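Local structure of uncharacterized protein (Leptospirillum rubarum, 3O2I) at residues R66-D71 with I76-K81; Y57-E62 with T85-V90; L32-R35 with P40-I43. The protein is of unknown function, but belongs to the DUF6840 family and assembles as two chains whose beta sheet runs on across the interface. All coordinates share one frame; numbering follows the deposited sequence.

Contact 1: R66-D71 with I76-K81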
ATOM      1  N   ARG B  66     -21.750  -3.201  15.512  1.00 72.74           N
ATOM      2  CA  ARG B  66     -21.795  -4.622  15.830  1.00 84.42           C
ATOM      3  C   ARG B  66     -20.517  -5.158  16.475  1.00 81.01           C
ATOM      4  O   ARG B  66     -20.416  -6.356  16.748  1.00 83.00           O
ATOM      5  CB  ARG B  66     -22.165  -5.446  14.590  1.00 94.60           C
ATOM      6  CG  ARG B  66     -21.531  -4.963  13.292  1.00 99.36           C
ATOM      7  CD  ARG B  66     -22.594  -4.677  12.235  1.00103.48           C
ATOM      8  NE  ARG B  66     -22.935  -3.257  12.162  1.00102.41           N
ATOM      9  CZ  ARG B  66     -23.948  -2.765  11.454  1.00103.11           C
ATOM     10  NH1 ARG B  66     -24.178  -1.458  11.445  1.00100.83           N
ATOM     11  NH2 ARG B  66     -24.734  -3.580  10.760  1.00105.04           N
ATOM     12  N   SER B  67     -19.548  -4.282  16.731  1.00 73.27           N
ATOM     13  CA  SER B  67     -18.291  -4.720  17.340  1.00 66.67           C
ATOM     14  C   SER B  67     -18.164  -4.332  18.810  1.00 62.85           C
ATOM     15  O   SER B  67     -18.841  -3.423  19.282  1.00 62.17           O
ATOM     16  CB  SER B  67     -17.092  -4.192  16.561  1.00 62.51           C
ATOM     17  OG  SER B  67     -16.066  -3.789  17.445  1.00 60.71           O
ATOM     18  N   SER B  68     -17.279  -5.036  19.515  1.00 66.59           N
ATOM     19  CA  SER B  68     -17.063  -4.833  20.942  1.00 68.82           C
ATOM     20  C   SER B  68     -16.407  -3.488  21.180  1.00 68.73           C
ATOM     21  O   SER B  68     -15.973  -2.836  20.234  1.00 61.16           O
ATOM     22  CB  SER B  68     -16.171  -5.941  21.509  1.00 71.53           C
ATOM     23  OG  SER B  68     -14.805  -5.702  21.210  1.00 69.85           O
ATOM     24  N   ALA B  69     -16.327  -3.084  22.445  1.00 68.04           N
ATOM     25  CA  ALA B  69     -15.769  -1.785  22.803  1.00 66.96           C
ATOM     26  C   ALA B  69     -14.288  -1.865  23.167  1.00 60.56           C
ATOM     27  O   ALA B  69     -13.841  -1.213  24.107  1.00 61.59           O
ATOM     28  CB  ALA B  69     -16.570  -1.171  23.955  1.00 73.65           C
ATOM     29  N   SER B  70     -13.530  -2.662  22.423  1.00 63.93           N
ATOM     30  CA  SER B  70     -12.099  -2.815  22.677  1.00 69.77           C
ATOM     31  C   SER B  70     -11.296  -1.572  22.283  1.00 66.57           C
ATOM     32  O   SER B  70     -11.822  -0.668  21.632  1.00 64.63           O
ATOM     33  CB  SER B  70     -11.554  -4.040  21.936  1.00 71.67           C
ATOM     34  OG  SER B  70     -11.748  -3.923  20.535  1.00 71.83           O
ATOM     35  N   ASP B  71     -10.031  -1.533  22.703  1.00 60.13           N
ATOM     36  CA  ASP B  71      -9.092  -0.499  22.281  1.00 54.81           C
ATOM     37  C   ASP B  71      -8.684  -0.732  20.820  1.00 48.81           C
ATOM     38  O   ASP B  71      -8.795  -1.845  20.305  1.00 47.76           O
ATOM     39  CB  ASP B  71      -7.841  -0.509  23.159  1.00 61.28           C
ATOM     40  CG  ASP B  71      -8.137  -0.205  24.609  1.00 66.16           C
ATOM     41  OD1 ASP B  71      -9.056   0.599  24.885  1.00 65.77           O
ATOM     42  OD2 ASP B  71      -7.431  -0.764  25.473  1.00 70.75           O
ATOM     43  N   ILE B  76      -9.413  -2.560  15.516  1.00 47.36           N
ATOM     44  CA  ILE B  76      -9.048  -2.480  14.103  1.00 41.22           C
ATOM     45  C   ILE B  76      -9.358  -3.794  13.408  1.00 44.94           C
ATOM     46  O   ILE B  76      -9.879  -3.806  12.298  1.00 43.73           O
ATOM     47  CB  ILE B  76      -7.572  -2.099  13.888  1.00 43.30           C
ATOM     48  CG1 ILE B  76      -7.309  -1.818  12.404  1.00 41.00           C
ATOM     49  CG2 ILE B  76      -6.633  -3.192  14.407  1.00 45.69           C
ATOM     50  CD1 ILE B  76      -5.921  -1.246  12.122  1.00 33.45           C
ATOM     51  N   LEU B  77      -9.059  -4.896  14.089  1.00 49.40           N
ATOM     52  CA  LEU B  77      -9.343  -6.235  13.580  1.00 50.58           C
ATOM     53  C   LEU B  77     -10.823  -6.417  13.273  1.00 49.74           C
ATOM     54  O   LEU B  77     -11.191  -7.078  12.297  1.00 46.56           O
ATOM     55  CB  LEU B  77      -8.895  -7.291  14.590  1.00 56.75           C
ATOM     56  CG  LEU B  77      -7.403  -7.321  14.910  1.00 61.12           C
ATOM     57  CD1 LEU B  77      -7.100  -8.421  15.915  1.00 59.68           C
ATOM     58  CD2 LEU B  77      -6.579  -7.505  13.625  1.00 55.28           C
ATOM     59  N   GLU B  78     -11.668  -5.822  14.113  1.00 48.16           N
ATOM     60  CA  GLU B  78     -13.114  -5.982  13.986  1.00 48.93           C
ATOM     61  C   GLU B  78     -13.670  -5.163  12.824  1.00 45.87           C
ATOM     62  O   GLU B  78     -14.469  -5.660  12.034  1.00 56.69           O
ATOM     63  CB  GLU B  78     -13.822  -5.622  15.310  1.00 54.83           C
ATOM     64  CG  GLU B  78     -13.230  -6.332  16.529  1.00 59.86           C
ATOM     65  CD  GLU B  78     -14.222  -6.484  17.678  1.00 71.68           C
ATOM     66  OE1 GLU B  78     -13.807  -6.332  18.853  1.00 69.57           O
ATOM     67  OE2 GLU B  78     -15.413  -6.754  17.408  1.00 76.43           O
ATOM     68  N   VAL B  79     -13.243  -3.909  12.728  1.00 45.58           N
ATOM     69  CA  VAL B  79     -13.603  -3.043  11.608  1.00 46.53           C
ATOM     70  C   VAL B  79     -13.226  -3.683  10.258  1.00 47.31           C
ATOM     71  O   VAL B  79     -14.021  -3.696   9.307  1.00 44.96           O
ATOM     72  CB  VAL B  79     -12.905  -1.672  11.746  1.00 48.22           C
ATOM     73  CG1 VAL B  79     -13.107  -0.832  10.490  1.00 46.28           C
ATOM     74  CG2 VAL B  79     -13.412  -0.948  12.992  1.00 45.69           C
ATOM     75  N   SER B  80     -12.009  -4.210  10.180  1.00 48.20           N
ATOM     76  CA  SER B  80     -11.565  -4.931   8.987  1.00 43.69           C
ATOM     77  C   SER B  80     -12.548  -6.044   8.622  1.00 46.97           C
ATOM     78  O   SER B  80     -12.995  -6.140   7.474  1.00 50.36           O
ATOM     79  CB  SER B  80     -10.168  -5.513   9.207  1.00 50.39           C
ATOM     80  OG  SER B  80      -9.749  -6.280   8.082  1.00 58.10           O
ATOM     81  N   LYS B  81     -12.883  -6.877   9.608  1.00 53.66           N
ATOM     82  CA  LYS B  81     -13.805  -8.001   9.410  1.00 57.77           C
ATOM     83  C   LYS B  81     -15.157  -7.565   8.857  1.00 51.08           C
ATOM     84  O   LYS B  81     -15.779  -8.284   8.079  1.00 53.79           O
ATOM     85  CB  LYS B  81     -14.027  -8.755  10.721  1.00 69.15           C
ATOM     86  CG  LYS B  81     -12.915  -9.707  11.110  1.00 74.98           C
ATOM     87  CD  LYS B  81     -13.317 -10.529  12.331  1.00 79.33           C
ATOM     88  CE  LYS B  81     -14.529 -11.406  12.035  1.00 84.21           C
ATOM     89  NZ  LYS B  81     -14.999 -12.157  13.242  1.00 91.02           N
TER

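Contact 2: Y57-E62 with T85-V90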
ATOM      1  N   TYR B  57     -14.477   7.055   6.214  1.00 37.37           N
ATOM      2  CA  TYR B  57     -14.697   7.301   7.645  1.00 39.72           C
ATOM      3  C   TYR B  57     -16.073   6.825   8.116  1.00 43.18           C
ATOM      4  O   TYR B  57     -16.187   6.203   9.168  1.00 44.73           O
ATOM      5  CB  TYR B  57     -14.511   8.780   7.989  1.00 37.69           C
ATOM      6  CG  TYR B  57     -13.074   9.161   8.257  1.00 41.41           C
ATOM      7  CD1 TYR B  57     -12.242   9.585   7.227  1.00 47.65           C
ATOM      8  CD2 TYR B  57     -12.546   9.088   9.538  1.00 40.08           C
ATOM      9  CE1 TYR B  57     -10.918   9.930   7.469  1.00 51.71           C
ATOM     10  CE2 TYR B  57     -11.228   9.437   9.794  1.00 41.21           C
ATOM     11  CZ  TYR B  57     -10.418   9.853   8.756  1.00 46.14           C
ATOM     12  OH  TYR B  57      -9.110  10.195   9.002  1.00 39.52           O
ATOM     13  N   ASN B  58     -17.108   7.121   7.333  1.00 41.79           N
ATOM     14  CA  ASN B  58     -18.466   6.656   7.629  1.00 45.88           C
ATOM     15  C   ASN B  58     -18.612   5.137   7.722  1.00 49.02           C
ATOM     16  O   ASN B  58     -19.434   4.632   8.491  1.00 50.32           O
ATOM     17  CB  ASN B  58     -19.461   7.213   6.612  1.00 48.73           C
ATOM     18  CG  ASN B  58     -19.919   8.617   6.958  1.00 57.68           C
ATOM     19  OD1 ASN B  58     -20.561   8.837   7.988  1.00 63.61           O
ATOM     20  ND2 ASN B  58     -19.592   9.577   6.099  1.00 58.06           N
ATOM     21  N   LEU B  59     -17.817   4.413   6.936  1.00 46.44           N
ATOM     22  CA  LEU B  59     -17.789   2.958   7.021  1.00 43.98           C
ATOM     23  C   LEU B  59     -17.357   2.473   8.408  1.00 43.11           C
ATOM     24  O   LEU B  59     -17.864   1.464   8.895  1.00 43.89           O
ATOM     25  CB  LEU B  59     -16.859   2.370   5.957  1.00 36.59           C
ATOM     26  CG  LEU B  59     -17.423   2.353   4.540  1.00 41.17           C
ATOM     27  CD1 LEU B  59     -16.412   1.763   3.572  1.00 40.08           C
ATOM     28  CD2 LEU B  59     -18.725   1.564   4.502  1.00 39.03           C
ATOM     29  N   LEU B  60     -16.406   3.175   9.026  1.00 36.14           N
ATOM     30  CA  LEU B  60     -15.933   2.799  10.357  1.00 41.94           C
ATOM     31  C   LEU B  60     -17.048   3.006  11.388  1.00 46.33           C
ATOM     32  O   LEU B  60     -17.247   2.171  12.274  1.00 50.16           O
ATOM     33  CB  LEU B  60     -14.673   3.587  10.772  1.00 35.33           C
ATOM     34  CG  LEU B  60     -13.434   3.625   9.862  1.00 37.53           C
ATOM     35  CD1 LEU B  60     -12.154   3.968  10.657  1.00 30.19           C
ATOM     36  CD2 LEU B  60     -13.244   2.336   9.093  1.00 40.29           C
ATOM     37  N   LEU B  61     -17.759   4.125  11.283  1.00 44.19           N
ATOM     38  CA  LEU B  61     -18.913   4.355  12.149  1.00 51.79           C
ATOM     39  C   LEU B  61     -19.871   3.165  12.040  1.00 56.00           C
ATOM     40  O   LEU B  61     -20.333   2.647  13.054  1.00 57.70           O
ATOM     41  CB  LEU B  61     -19.623   5.668  11.804  1.00 47.79           C
ATOM     42  CG  LEU B  61     -18.755   6.917  12.009  1.00 45.29           C
ATOM     43  CD1 LEU B  61     -19.463   8.170  11.523  1.00 53.32           C
ATOM     44  CD2 LEU B  61     -18.345   7.072  13.468  1.00 41.59           C
ATOM     45  N   GLU B  62     -20.133   2.709  10.816  1.00 51.62           N
ATOM     46  CA  GLU B  62     -21.019   1.568  10.620  1.00 61.39           C
ATOM     47  C   GLU B  62     -20.507   0.360  11.395  1.00 62.00           C
ATOM     48  O   GLU B  62     -21.241  -0.245  12.172  1.00 61.42           O
ATOM     49  CB  GLU B  62     -21.165   1.219   9.139  1.00 68.28           C
ATOM     50  CG  GLU B  62     -22.131   2.097   8.361  1.00 73.93           C
ATOM     51  CD  GLU B  62     -22.288   1.640   6.915  1.00 77.94           C
ATOM     52  OE1 GLU B  62     -22.440   0.418   6.684  1.00 72.74           O
ATOM     53  OE2 GLU B  62     -22.252   2.501   6.007  1.00 82.12           O
ATOM     54  N   THR B  85     -16.912  -8.431   5.162  1.00 60.58           N
ATOM     55  CA  THR B  85     -18.180  -9.168   5.113  1.00 67.72           C
ATOM     56  C   THR B  85     -19.356  -8.347   4.587  1.00 57.21           C
ATOM     57  O   THR B  85     -20.183  -8.844   3.826  1.00 53.78           O
ATOM     58  CB  THR B  85     -18.557  -9.711   6.501  1.00 78.54           C
ATOM     59  OG1 THR B  85     -17.598 -10.695   6.902  1.00 85.05           O
ATOM     60  CG2 THR B  85     -19.934 -10.346   6.466  1.00 85.54           C
ATOM     61  N   ALA B  86     -19.414  -7.083   4.984  1.00 57.76           N
ATOM     62  CA  ALA B  86     -20.565  -6.240   4.694  1.00 59.14           C
ATOM     63  C   ALA B  86     -20.469  -5.430   3.403  1.00 57.31           C
ATOM     64  O   ALA B  86     -21.488  -5.058   2.832  1.00 50.34           O
ATOM     65  CB  ALA B  86     -20.839  -5.314   5.870  1.00 58.70           C
ATOM     66  N   HIS B  87     -19.259  -5.136   2.937  1.00 53.56           N
ATOM     67  CA  HIS B  87     -19.142  -4.211   1.814  1.00 49.69           C
ATOM     68  C   HIS B  87     -18.214  -4.659   0.678  1.00 54.63           C
ATOM     69  O   HIS B  87     -17.949  -3.894  -0.249  1.00 53.16           O
ATOM     70  CB  HIS B  87     -18.771  -2.813   2.316  1.00 49.79           C
ATOM     71  CG  HIS B  87     -19.896  -2.103   3.001  1.00 54.92           C
ATOM     72  ND1 HIS B  87     -20.954  -1.549   2.313  1.00 62.77           N
ATOM     73  CD2 HIS B  87     -20.130  -1.857   4.312  1.00 54.38           C
ATOM     74  CE1 HIS B  87     -21.790  -0.990   3.169  1.00 61.37           C
ATOM     75  NE2 HIS B  87     -21.316  -1.166   4.389  1.00 62.26           N
ATOM     76  N   GLY B  88     -17.737  -5.897   0.746  1.00 53.73           N
ATOM     77  CA  GLY B  88     -17.027  -6.494  -0.372  1.00 53.15           C
ATOM     78  C   GLY B  88     -15.550  -6.153  -0.492  1.00 51.31           C
ATOM     79  O   GLY B  88     -14.949  -6.367  -1.549  1.00 58.19           O
ATOM     80  N   PHE B  89     -14.963  -5.624   0.579  1.00 46.60           N
ATOM     81  CA  PHE B  89     -13.520  -5.414   0.634  1.00 42.92           C
ATOM     82  C   PHE B  89     -12.834  -6.771   0.757  1.00 45.18           C
ATOM     83  O   PHE B  89     -13.348  -7.687   1.409  1.00 46.80           O
ATOM     84  CB  PHE B  89     -13.134  -4.550   1.842  1.00 42.32           C
ATOM     85  CG  PHE B  89     -13.568  -3.110   1.739  1.00 35.70           C
ATOM     86  CD1 PHE B  89     -12.687  -2.138   1.299  1.00 26.68           C
ATOM     87  CD2 PHE B  89     -14.846  -2.723   2.126  1.00 33.20           C
ATOM     88  CE1 PHE B  89     -13.077  -0.814   1.214  1.00 29.34           C
ATOM     89  CE2 PHE B  89     -15.244  -1.391   2.047  1.00 30.79           C
ATOM     90  CZ  PHE B  89     -14.370  -0.440   1.585  1.00 31.05           C
ATOM     91  N   VAL B  90     -11.679  -6.912   0.121  1.00 48.17           N
ATOM     92  CA  VAL B  90     -10.891  -8.129   0.269  1.00 43.83           C
ATOM     93  C   VAL B  90      -9.577  -7.733   0.913  1.00 37.72           C
ATOM     94  O   VAL B  90      -8.979  -6.730   0.532  1.00 36.21           O
ATOM     95  CB  VAL B  90     -10.671  -8.859  -1.086  1.00 42.31           C
ATOM     96  CG1 VAL B  90     -12.002  -9.130  -1.747  1.00 45.47           C
ATOM     97  CG2 VAL B  90      -9.806  -8.049  -2.009  1.00 42.32           C
TER

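Contact 3: L32-R35 with P40-I43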
ATOM      1  N   LEU B  32      -5.877   0.494   7.090  1.00 25.27           N
ATOM      2  CA  LEU B  32      -6.198   0.821   8.479  1.00 25.08           C
ATOM      3  C   LEU B  32      -4.960   0.594   9.327  1.00 27.45           C
ATOM      4  O   LEU B  32      -4.342  -0.477   9.277  1.00 29.47           O
ATOM      5  CB  LEU B  32      -7.333  -0.070   8.989  1.00 20.82           C
ATOM      6  CG  LEU B  32      -8.694   0.041   8.300  1.00 29.75           C
ATOM      7  CD1 LEU B  32      -9.582  -1.135   8.666  1.00 30.52           C
ATOM      8  CD2 LEU B  32      -9.382   1.345   8.642  1.00 35.58           C
ATOM      9  N   VAL B  33      -4.596   1.600  10.110  1.00 28.48           N
ATOM     10  CA  VAL B  33      -3.372   1.537  10.895  1.00 23.94           C
ATOM     11  C   VAL B  33      -3.647   1.625  12.405  1.00 30.06           C
ATOM     12  O   VAL B  33      -4.380   2.500  12.866  1.00 27.80           O
ATOM     13  CB  VAL B  33      -2.416   2.667  10.494  1.00 22.69           C
ATOM     14  CG1 VAL B  33      -1.170   2.643  11.361  1.00 19.27           C
ATOM     15  CG2 VAL B  33      -2.045   2.564   8.986  1.00 17.60           C
ATOM     16  N   SER B  34      -3.054   0.709  13.163  1.00 33.67           N
ATOM     17  CA  SER B  34      -3.023   0.805  14.618  1.00 35.51           C
ATOM     18  C   SER B  34      -1.617   1.210  15.022  1.00 31.16           C
ATOM     19  O   SER B  34      -0.691   0.403  14.984  1.00 29.69           O
ATOM     20  CB  SER B  34      -3.409  -0.530  15.268  1.00 41.81           C
ATOM     21  OG  SER B  34      -3.218  -0.508  16.676  1.00 41.76           O
ATOM     22  N   ARG B  35      -1.459   2.472  15.392  1.00 28.07           N
ATOM     23  CA  ARG B  35      -0.154   3.018  15.731  1.00 37.86           C
ATOM     24  C   ARG B  35       0.340   2.528  17.091  1.00 44.49           C
ATOM     25  O   ARG B  35      -0.422   2.473  18.055  1.00 40.93           O
ATOM     26  CB  ARG B  35      -0.211   4.543  15.718  1.00 39.42           C
ATOM     27  CG  ARG B  35      -0.549   5.123  14.363  1.00 38.48           C
ATOM     28  CD  ARG B  35      -0.712   6.626  14.439  1.00 36.19           C
ATOM     29  NE  ARG B  35      -1.378   7.131  13.246  1.00 40.35           N
ATOM     30  CZ  ARG B  35      -2.297   8.086  13.251  1.00 49.91           C
ATOM     31  NH1 ARG B  35      -2.672   8.642  14.401  1.00 50.11           N
ATOM     32  NH2 ARG B  35      -2.847   8.481  12.105  1.00 50.70           N
ATOM     33  N   PRO B  40       3.028  -2.079  15.690  1.00 59.71           N
ATOM     34  CA  PRO B  40       1.992  -1.437  14.876  1.00 60.58           C
ATOM     35  C   PRO B  40       1.230  -2.471  14.061  1.00 55.15           C
ATOM     36  O   PRO B  40       1.778  -3.520  13.739  1.00 54.64           O
ATOM     37  CB  PRO B  40       2.790  -0.525  13.931  1.00 56.42           C
ATOM     38  CG  PRO B  40       4.176  -0.467  14.494  1.00 59.04           C
ATOM     39  CD  PRO B  40       4.379  -1.769  15.199  1.00 58.14           C
ATOM     40  N   VAL B  41      -0.022  -2.180  13.739  1.00 47.23           N
ATOM     41  CA  VAL B  41      -0.807  -3.069  12.897  1.00 46.34           C
ATOM     42  C   VAL B  41      -1.198  -2.359  11.607  1.00 39.88           C
ATOM     43  O   VAL B  41      -1.772  -1.271  11.638  1.00 37.60           O
ATOM     44  CB  VAL B  41      -2.080  -3.548  13.614  1.00 47.61           C
ATOM     45  CG1 VAL B  41      -2.846  -4.522  12.735  1.00 45.89           C
ATOM     46  CG2 VAL B  41      -1.723  -4.187  14.939  1.00 51.80           C
ATOM     47  N   ARG B  42      -0.870  -2.967  10.473  1.00 37.89           N
ATOM     48  CA  ARG B  42      -1.285  -2.430   9.190  1.00 35.42           C
ATOM     49  C   ARG B  42      -2.180  -3.421   8.448  1.00 35.69           C
ATOM     50  O   ARG B  42      -1.794  -4.561   8.197  1.00 33.60           O
ATOM     51  CB  ARG B  42      -0.071  -2.028   8.338  1.00 38.61           C
ATOM     52  CG  ARG B  42       0.524  -0.685   8.743  1.00 37.91           C
ATOM     53  CD  ARG B  42       1.838  -0.363   8.038  1.00 41.83           C
ATOM     54  NE  ARG B  42       2.429   0.835   8.624  1.00 50.89           N
ATOM     55  CZ  ARG B  42       2.184   2.078   8.212  1.00 57.60           C
ATOM     56  NH1 ARG B  42       2.760   3.107   8.830  1.00 53.17           N
ATOM     57  NH2 ARG B  42       1.371   2.302   7.183  1.00 57.09           N
ATOM     58  N   ILE B  43      -3.389  -2.975   8.125  1.00 35.01           N
ATOM     59  CA  ILE B  43      -4.337  -3.789   7.383  1.00 33.32           C
ATOM     60  C   ILE B  43      -4.577  -3.115   6.052  1.00 28.81           C
ATOM     61  O   ILE B  43      -4.926  -1.935   5.997  1.00 28.74           O
ATOM     62  CB  ILE B  43      -5.699  -3.893   8.090  1.00 36.69           C
ATOM     63  CG1 ILE B  43      -5.526  -4.243   9.566  1.00 44.48           C
ATOM     64  CG2 ILE B  43      -6.585  -4.913   7.382  1.00 28.70           C
ATOM     65  CD1 ILE B  43      -5.528  -5.726   9.843  1.00 54.91           C
TER

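Contact 1: R66-D71 with I76-K81
Glu78, on helix 72-87, holds its carboxylate against Ser67 and Ser68 in the loop that leads from helix 53-63 into the same helix. This helix-loop-helix unit illustrates how one acidic side chain can pin a connection without regular structure, in part through the backbone. Each carboxylate oxygen receives a hydrogen bond from Ser68. Its hydroxyl, OG, donates to Glu78 OE1 at 2.6 Å, reaching that oxygen on its syn side and close to the carboxylate plane. The main-chain bond is longer: Ser68 N lies 3.3 Å from Glu78 OE2, nearly straight at 160°, but comes from above the carboxylate, 36° out of its plane. Ser68 can use both donors because its OG sits between the backbone N and the carbonyl carbon (chi1 79°), which brings hydroxyl and amide to bear on the same carboxylate. Ser67 packs alongside, its CB 3.8 Å from Glu78 CB; its OG, which also has a weak hydrogen bond with Gln75 OE1, approaches Glu78 OE2 to 3.0 Å. The carbonyl of Ser68 is satisfied from elsewhere, by Gln75 NE2 in the first turn of the helix and by Lys106 NZ of the second subunit; Lys106 is also among the residues that contact dithiothreitol in the crystal. The loop is thus held by the helix and also packs on the second subunit, whose Lys106 touches Ser67 and Ala69 as well. An alanine at Glu78 would remove both acceptors, and would probably leave Ser68 N and OG without their mates and the loop freer to shift off the helix. Further along, Ser70 OG forms a weak hydrogen bond with Gln75 NE2 and stands 3.6 Å from Glu78 OE1.

Contact 2: Y57-E62 with T85-V90
The packing of helix 53-63 against the C-terminal end of helix 72-87, together with the turn that follows, is made here by Leu59 and Glu62 on one side and His87 and Phe89 on the other. It is a worked case of a helix pair whose seam is apolar at one residue and polar one turn further on. At the polar position His87 NE2 donates to Glu62 OE1 over 3.0 Å, with an N-H...O angle of 160°. The oxygen lies at the ring edge, near the imidazole plane, and takes the bond on its syn side, while the carboxylate is turned 66° from the ring. Tyr82 OH, on helix 72-87, also hydrogen-bonds to Glu62 OE1, so a single oxygen is gripped twice. Beyond His87 the chain turns at Gly88, which has a positive phi, and this brings the side chain of Phe89 back toward helix 53-63. Leu59 CG lies anti to the carbonyl carbon (chi1 -76°), which carries its two methyls out to His87 and Phe89. There Leu59 CD1 meets Phe89 CZ at 3.6 Å, the two side chains coming from opposite directions; the Phe89 ring is also stacked with Trp51 and set edge-to-face with His47. Other faces of helix 53-63 serve the assembly, where Tyr57 stacks on Phe116 of the second subunit and Leu60 and Leu61 pack on its Ile113. The second methyl of Leu59 completes the seam: CD2 makes a CH-pi contact over one face of His87, 3.9 Å from the ring centroid and displaced toward the rim.

Contact 3: L32-R35 with P40-I43
Arg42 lies alongside Val33, and its side chain shows how a long residue on a strand can cover a short one across the ladder. From CB, on the same face of the sheet as Val33, the chain sets out with CG anti to the carbonyl carbon (chi1 -79°), and CG passes 4.1 Å from Val33 CG2. CD and NE continue in extended form, the side chain running alongside the valine in the same direction. At the tip the guanidinium turns across the line of the chain (chi4 -89°) and lays one face over that methyl, with Arg42 NH2 3.9 Å from Val33 CG2. NH2 also carries the charged contact, a salt bridge to Glu31 OE2, so this group is held by an apolar neighbour and a carboxylate at once. Beneath it runs an antiparallel beta hairpin, strands 28-35 and 41-47, in which Val33 and Arg42 form a non-hydrogen-bonded pair between two hydrogen-bonded ones. In the first, Leu32 N gives to Ile43 O at 2.8 Å and Ile43 N returns the bond to Leu32 O. In the second, Ser34 N donates to Val41 O at 2.8 Å, matched by Val41 N to Ser34 O. Val41 O also receives a CA-H...O contact from Val33 CA at 3.3 Å. On the face that carries Leu32, Ser34, Val41 and Ile43, Ser34 CB touches Val41 CB at 3.7 Å, and helix 72-87 packs there, with Ile76 on Leu32 and Ser80 on Ile43. Residues Leu32 to Arg35 also pair in a parallel ladder with a strand of the second subunit.

From the N terminus, contact 3 closes first, zipping strand 28-35 to strand 41-47 across a short hairpin loop. The chain then enters helix 53-63, where contact 2 opens, and before that closes at the end of helix 72-87 and the turn after it, contact 1 forms and closes inside it, fastening the interhelical loop to the helix it leads into. Contacts 1 and 2 are therefore nested, and contact 3 precedes both in series. Helix 72-87 serves the two later contacts, which meet where Val79 CG1 lies 3.5 Å from Leu60 CD2, and it also packs on the hairpin, with Ile76 CD1 against the Leu32-Ser34 backbone. All three contacts also touch the second subunit.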